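Local coordinates for conserved hypothetical exported protein (Bacteroides fragilis, PDB 4JJA) that probably cleaves peptidoglycan as a beta-N-acetylmuramidase, although its function is not firmly established, at residues 41-45 and 76-81; 24-30 and 51-57. All coordinates share one frame; numbering follows the deposited sequence. Where two conformers were deposited one is given.

Contact 1: 41-45 and 76-81; sequences LDILL and DSKTGV
Leu41 and Leu45 of helix 40-46 point at the loop 76-81, and the carboxylate of Asp42 reaches it. The helix is the connection of a beta-alpha-beta crossover in a Rossmann-like domain, and the loop, which contains an ST turn at Thr79, leads into strand 83-85. The apolar part of the contact lies between leucine methyls and Thr79 and Val81. Leu41 and Val81 lie alongside, running opposite ways, with CD1 of Leu41 4.0 Å from CG2 of Val81. One helical turn later, the Leu45 side chain lies nearly perpendicular to that of Thr79, its CD1 3.5 Å from both CB and CG2 of Thr79. A branched leucine suits position 41 because its two methyls serve different neighbours: while CD1 meets Val81, CD2 touches an oxygen pair, Asp76 OD2 at 3.7 Å and, slightly farther, Thr79 OG1.

The charged part lies at the flank, where Asp42 and Lys78 also meet nearly perpendicularly. In the lysine conformer described, one of two deposited, NZ makes a weak salt bridge of 3.4 Å to OD2 of Asp42, and water 1 links the same atoms by accepting from NZ and donating to OD2. The lysine is thus a secondary partner of a carboxylate also held by Arg62 and the backbone N of His39.

The loop's own turn finishes the arrangement. Asp76 OD2 pairs with Arg62 and accepts from Thr79 OG1. Thr79 places its hydroxyl between its own N and carbonyl carbon (chi1 69°), which leaves CG2 for the helix while OG1 accepts a nearly straight bond from Val81 N, 3.3 Å long at 168°.

Contact 2: 24-30 and 51-57; sequences RIAIFSN and VVAIFSP
Ile27 and Ile54 sit side by side on strands 24-28 and 50-56, neighbouring parallel strands in the central sheet of a Rossmann-like domain. From the backbone outward, CB of Ile27 meets CG2 of Ile54 at 4.1 Å. With CG1 anti to the carbonyl carbon (chi1 -57°), the longer branch turns back toward Val51: CG1 is 4.2 Å from Val51 CG1, and the terminal CD1 closes to 3.8 Å from that same methyl. Beta-branched residues fit here because they suit an extended backbone and fill this face, where Leu44 of helix 40-46 also covers Ile27.

On the other face, the small Ala26 leaves room for the ring of Phe55, whose CE2 meets Ala26 CB with its edge at 3.9 Å. Further along, Phe28 lies obliquely to Pro57, and helix 119-132 packs on it through Leu126.

Backbone bonds tie the strands together, from Val52 N to Ile25 O through to Ser29 N to Phe55 O. A beta bulge interrupts the register: Ile25 pairs with Val51, yet Ala26 pairs with Ala53, leaving Val52 as the extra residue. Its CG2 lies 3.4 Å from Ile25 O, while the buried Ala53 N finds no hydrogen-bond partner in the model.

In the fold
The segments alternate along the chain: strand 24-28, helix 40-46, strand 50-56, then the loop 76-81 that enters strand 83-85 at the edge of the parallel array. The first three form one parallel crossover, with contact 2 pairing its strands and contact 1 joining its helix to the following loop. Their centres are only about 10 Å apart, and the two meet directly: CD1 of Leu41 lies 3.4 Å from CG1 of Val51. Leu41 lies between the strand pair and the loop, so the two contacts share one packing layer in the N-terminal, Rossmann-like part of the protein. Val81 of the loop also packs against strand 50-56, touching Ile54.

Contact 1: 41-45 and 76-81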
loop_
_atom_site.group_PDB
_atom_site.type_symbol
_atom_site.label_atom_id
_atom_site.label_comp_id
_atom_site.label_asym_id
_atom_site.label_seq_id
_atom_site.Cartn_x
_atom_site.Cartn_y
_atom_site.Cartn_z
ATOM N N LEU A 41 19.816 6.572 1.661
ATOM C CA LEU A 41 21.098 5.888 1.493
ATOM C C LEU A 41 22.241 6.913 1.298
ATOM O O LEU A 41 23.290 6.795 1.895
ATOM C CB LEU A 41 21.006 4.934 0.294
ATOM C CG LEU A 41 22.347 4.333 -0.135
ATOM C CD1 LEU A 41 22.907 3.448 0.929
ATOM C CD2 LEU A 41 22.176 3.592 -1.454
ATOM N N ASP A 42 22.008 7.894 0.448
ATOM C CA ASP A 42 23.032 8.921 0.136
ATOM C C ASP A 42 23.282 9.820 1.328
ATOM O O ASP A 42 24.438 10.144 1.659
ATOM C CB ASP A 42 22.585 9.761 -1.042
ATOM C CG ASP A 42 22.380 8.919 -2.305
ATOM O OD1 ASP A 42 23.260 8.108 -2.702
ATOM O OD2 ASP A 42 21.266 8.968 -2.865
ATOM N N ILE A 43 22.233 10.211 2.023
ATOM C CA ILE A 43 22.357 11.077 3.180
ATOM C C ILE A 43 23.179 10.366 4.263
ATOM O O ILE A 43 24.088 10.963 4.888
ATOM C CB ILE A 43 21.000 11.446 3.717
ATOM C CG1 ILE A 43 20.302 12.366 2.703
ATOM C CG2 ILE A 43 21.071 12.128 5.072
ATOM C CD1 ILE A 43 18.803 12.427 2.863
ATOM N N LEU A 44 22.899 9.090 4.483
ATOM C CA LEU A 44 23.606 8.361 5.502
ATOM C C LEU A 44 25.078 8.181 5.139
ATOM O O LEU A 44 25.944 8.403 5.967
ATOM C CB LEU A 44 22.964 7.008 5.766
ATOM C CG LEU A 44 21.564 7.068 6.360
ATOM C CD1 LEU A 44 21.034 5.638 6.574
ATOM C CD2 LEU A 44 21.541 7.829 7.673
ATOM N N LEU A 45 25.357 7.830 3.894
ATOM C CA LEU A 45 26.773 7.696 3.487
ATOM C C LEU A 45 27.526 9.012 3.558
ATOM O O LEU A 45 28.697 9.055 3.997
ATOM C CB LEU A 45 26.860 7.083 2.090
ATOM C CG LEU A 45 26.450 5.605 1.936
ATOM C CD1 LEU A 45 26.324 5.224 0.455
ATOM C CD2 LEU A 45 27.371 4.694 2.725
ATOM N N ASP A 76 24.573 -1.175 -6.009
ATOM C CA ASP A 76 24.289 0.208 -6.366
ATOM C C ASP A 76 25.545 0.854 -6.975
ATOM O O ASP A 76 26.621 0.821 -6.376
ATOM C CB ASP A 76 23.838 0.981 -5.129
ATOM C CG ASP A 76 23.498 2.414 -5.437
ATOM O OD1 ASP A 76 22.715 2.643 -6.392
ATOM O OD2 ASP A 76 23.986 3.311 -4.722
ATOM N N SER A 77 25.404 1.435 -8.166
ATOM C CA SER A 77 26.550 1.969 -8.922
ATOM C C SER A 77 26.999 3.370 -8.469
ATOM O O SER A 77 28.159 3.747 -8.676
ATOM C CB SER A 77 26.256 1.965 -10.433
ATOM O OG SER A 77 25.461 3.077 -10.826
ATOM N N LYS A 78 26.096 4.151 -7.877
ATOM C CA LYS A 78 26.492 5.435 -7.298
ATOM C C LYS A 78 27.292 5.221 -6.006
ATOM O O LYS A 78 28.187 6.035 -5.726
ATOM C CB LYS A 78 25.295 6.374 -7.059
ATOM C CG LYS A 78 25.614 7.683 -6.320
ATOM C CD LYS A 78 24.616 8.811 -6.664
ATOM C CE LYS A 78 23.650 9.104 -5.531
ATOM N NZ LYS A 78 22.550 10.087 -5.849
ATOM N N THR A 79 27.016 4.147 -5.236
ATOM C CA THR A 79 27.611 3.976 -3.917
ATOM C C THR A 79 28.357 2.665 -3.667
ATOM O O THR A 79 29.082 2.545 -2.672
ATOM C CB THR A 79 26.492 4.059 -2.845
ATOM O OG1 THR A 79 25.661 2.906 -2.961
ATOM C CG2 THR A 79 25.628 5.336 -3.007
ATOM N N GLY A 80 28.150 1.663 -4.520
ATOM C CA GLY A 80 28.689 0.326 -4.278
ATOM C C GLY A 80 28.023 -0.551 -3.209
ATOM O O GLY A 80 28.524 -1.647 -2.881
ATOM N N VAL A 81 26.915 -0.081 -2.617
ATOM C CA VAL A 81 26.192 -0.874 -1.636
ATOM C C VAL A 81 25.429 -2.039 -2.333
ATOM O O VAL A 81 24.751 -1.787 -3.293
ATOM C CB VAL A 81 25.229 0.058 -0.873
ATOM C CG1 VAL A 81 24.389 -0.710 0.101
ATOM C CG2 VAL A 81 26.045 1.160 -0.171
HETATM O O HOH W 1 19.829 10.495 -5.143
#

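Contact 2: 24-30 and 51-57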
loop_
_atom_site.group_PDB
_atom_site.type_symbol
_atom_site.label_atom_id
_atom_site.label_comp_id
_atom_site.label_asym_id
_atom_site.label_seq_id
_atom_site.Cartn_x
_atom_site.Cartn_y
_atom_site.Cartn_z
ATOM N N ARG A 24 26.360 -1.154 11.739
ATOM C CA ARG A 24 26.274 -1.578 10.356
ATOM C C ARG A 24 24.800 -1.545 9.969
ATOM O O ARG A 24 23.971 -2.107 10.651
ATOM C CB ARG A 24 26.816 -2.983 10.209
ATOM C CG ARG A 24 28.304 -3.151 10.555
ATOM C CD ARG A 24 28.659 -4.623 10.656
ATOM N NE ARG A 24 27.919 -5.289 11.768
ATOM C CZ ARG A 24 27.634 -6.598 11.841
ATOM N NH1 ARG A 24 27.989 -7.409 10.855
ATOM N NH2 ARG A 24 26.959 -7.103 12.871
ATOM N N ILE A 25 24.484 -0.861 8.874
ATOM C CA ILE A 25 23.101 -0.459 8.580
ATOM C C ILE A 25 22.632 -1.087 7.264
ATOM O O ILE A 25 23.320 -1.043 6.245
ATOM C CB ILE A 25 22.993 1.086 8.484
ATOM C CG1 ILE A 25 23.402 1.748 9.806
ATOM C CG2 ILE A 25 21.563 1.525 8.047
ATOM C CD1 ILE A 25 23.830 3.164 9.642
ATOM N N ALA A 26 21.463 -1.691 7.289
ATOM C CA ALA A 26 20.731 -2.045 6.070
ATOM C C ALA A 26 19.511 -1.159 5.973
ATOM O O ALA A 26 19.000 -0.724 6.975
ATOM C CB ALA A 26 20.278 -3.496 6.109
ATOM N N ILE A 27 19.051 -0.927 4.751
ATOM C CA ILE A 27 17.868 -0.096 4.495
ATOM C C ILE A 27 16.864 -0.877 3.643
ATOM O O ILE A 27 17.264 -1.510 2.647
ATOM C CB ILE A 27 18.234 1.167 3.776
ATOM C CG1 ILE A 27 19.269 1.981 4.545
ATOM C CG2 ILE A 27 16.994 1.987 3.479
ATOM C CD1 ILE A 27 19.851 3.069 3.737
ATOM N N PHE A 28 15.573 -0.806 4.010
ATOM C CA PHE A 28 14.458 -1.272 3.203
ATOM C C PHE A 28 13.776 -0.047 2.676
ATOM O O PHE A 28 13.199 0.740 3.440
ATOM C CB PHE A 28 13.496 -2.130 4.002
ATOM C CG PHE A 28 12.217 -2.488 3.267
ATOM C CD1 PHE A 28 12.253 -3.256 2.145
ATOM C CD2 PHE A 28 10.982 -2.074 3.730
ATOM C CE1 PHE A 28 11.060 -3.607 1.476
ATOM C CE2 PHE A 28 9.818 -2.389 3.085
ATOM C CZ PHE A 28 9.850 -3.141 1.967
ATOM N N SER A 29 13.843 0.138 1.371
ATOM C CA SER A 29 13.318 1.328 0.739
ATOM C C SER A 29 13.200 1.123 -0.765
ATOM O O SER A 29 13.432 0.030 -1.272
ATOM C CB SER A 29 14.252 2.515 1.056
ATOM O OG SER A 29 13.727 3.769 0.676
ATOM N N ASN A 30 12.799 2.210 -1.424
ATOM C CA ASN A 30 12.744 2.269 -2.880
ATOM C C ASN A 30 12.941 3.720 -3.282
ATOM O O ASN A 30 13.398 4.536 -2.481
ATOM C CB ASN A 30 11.461 1.610 -3.439
ATOM C CG ASN A 30 10.207 2.372 -3.109
ATOM O OD1 ASN A 30 10.269 3.457 -2.525
ATOM N ND2 ASN A 30 9.052 1.805 -3.509
ATOM N N VAL A 51 26.495 2.044 5.667
ATOM C CA VAL A 51 25.384 1.337 5.048
ATOM C C VAL A 51 25.949 0.170 4.240
ATOM O O VAL A 51 26.790 0.382 3.351
ATOM C CB VAL A 51 24.505 2.247 4.182
ATOM C CG1 VAL A 51 23.305 1.462 3.601
ATOM C CG2 VAL A 51 24.010 3.470 4.987
ATOM N N VAL A 52 25.515 -1.038 4.574
ATOM C CA VAL A 52 26.103 -2.259 4.034
ATOM C C VAL A 52 25.191 -2.974 3.074
ATOM O O VAL A 52 25.662 -3.859 2.342
ATOM C CB VAL A 52 26.523 -3.211 5.182
ATOM C CG1 VAL A 52 27.558 -2.525 6.096
ATOM C CG2 VAL A 52 25.386 -3.766 5.949
ATOM N N ALA A 53 23.894 -2.637 3.058
ATOM C CA ALA A 53 22.968 -3.307 2.185
ATOM C C ALA A 53 21.667 -2.545 2.055
ATOM O O ALA A 53 21.260 -1.861 2.948
ATOM C CB ALA A 53 22.653 -4.720 2.699
ATOM N N ILE A 54 21.058 -2.670 0.895
ATOM C CA ILE A 54 19.711 -2.210 0.701
ATOM C C ILE A 54 18.770 -3.306 0.186
ATOM O O ILE A 54 19.109 -4.050 -0.735
ATOM C CB ILE A 54 19.708 -0.985 -0.130
ATOM C CG1 ILE A 54 20.284 -1.166 -1.505
ATOM C CG2 ILE A 54 20.560 0.090 0.566
ATOM C CD1 ILE A 54 20.865 0.161 -2.049
ATOM N N PHE A 55 17.615 -3.434 0.832
ATOM C CA PHE A 55 16.564 -4.344 0.431
ATOM C C PHE A 55 15.496 -3.534 -0.280
ATOM O O PHE A 55 15.072 -2.500 0.221
ATOM C CB PHE A 55 15.949 -4.961 1.675
ATOM C CG PHE A 55 16.864 -5.909 2.429
ATOM C CD1 PHE A 55 17.001 -7.213 2.003
ATOM C CD2 PHE A 55 17.498 -5.520 3.605
ATOM C CE1 PHE A 55 17.835 -8.085 2.684
ATOM C CE2 PHE A 55 18.328 -6.391 4.291
ATOM C CZ PHE A 55 18.500 -7.668 3.831
ATOM N N SER A 56 15.068 -3.990 -1.445
ATOM C CA SER A 56 14.044 -3.266 -2.174
ATOM C C SER A 56 12.895 -4.196 -2.520
ATOM O O SER A 56 13.133 -5.354 -2.817
ATOM C CB SER A 56 14.609 -2.643 -3.428
ATOM O OG SER A 56 13.553 -2.032 -4.169
ATOM N N PRO A 57 11.655 -3.697 -2.465
ATOM C CA PRO A 57 10.559 -4.501 -3.042
ATOM C C PRO A 57 10.529 -4.449 -4.610
ATOM O O PRO A 57 9.729 -5.159 -5.206
ATOM C CB PRO A 57 9.328 -3.848 -2.433
ATOM C CG PRO A 57 9.671 -2.398 -2.327
ATOM C CD PRO A 57 11.188 -2.358 -2.046
#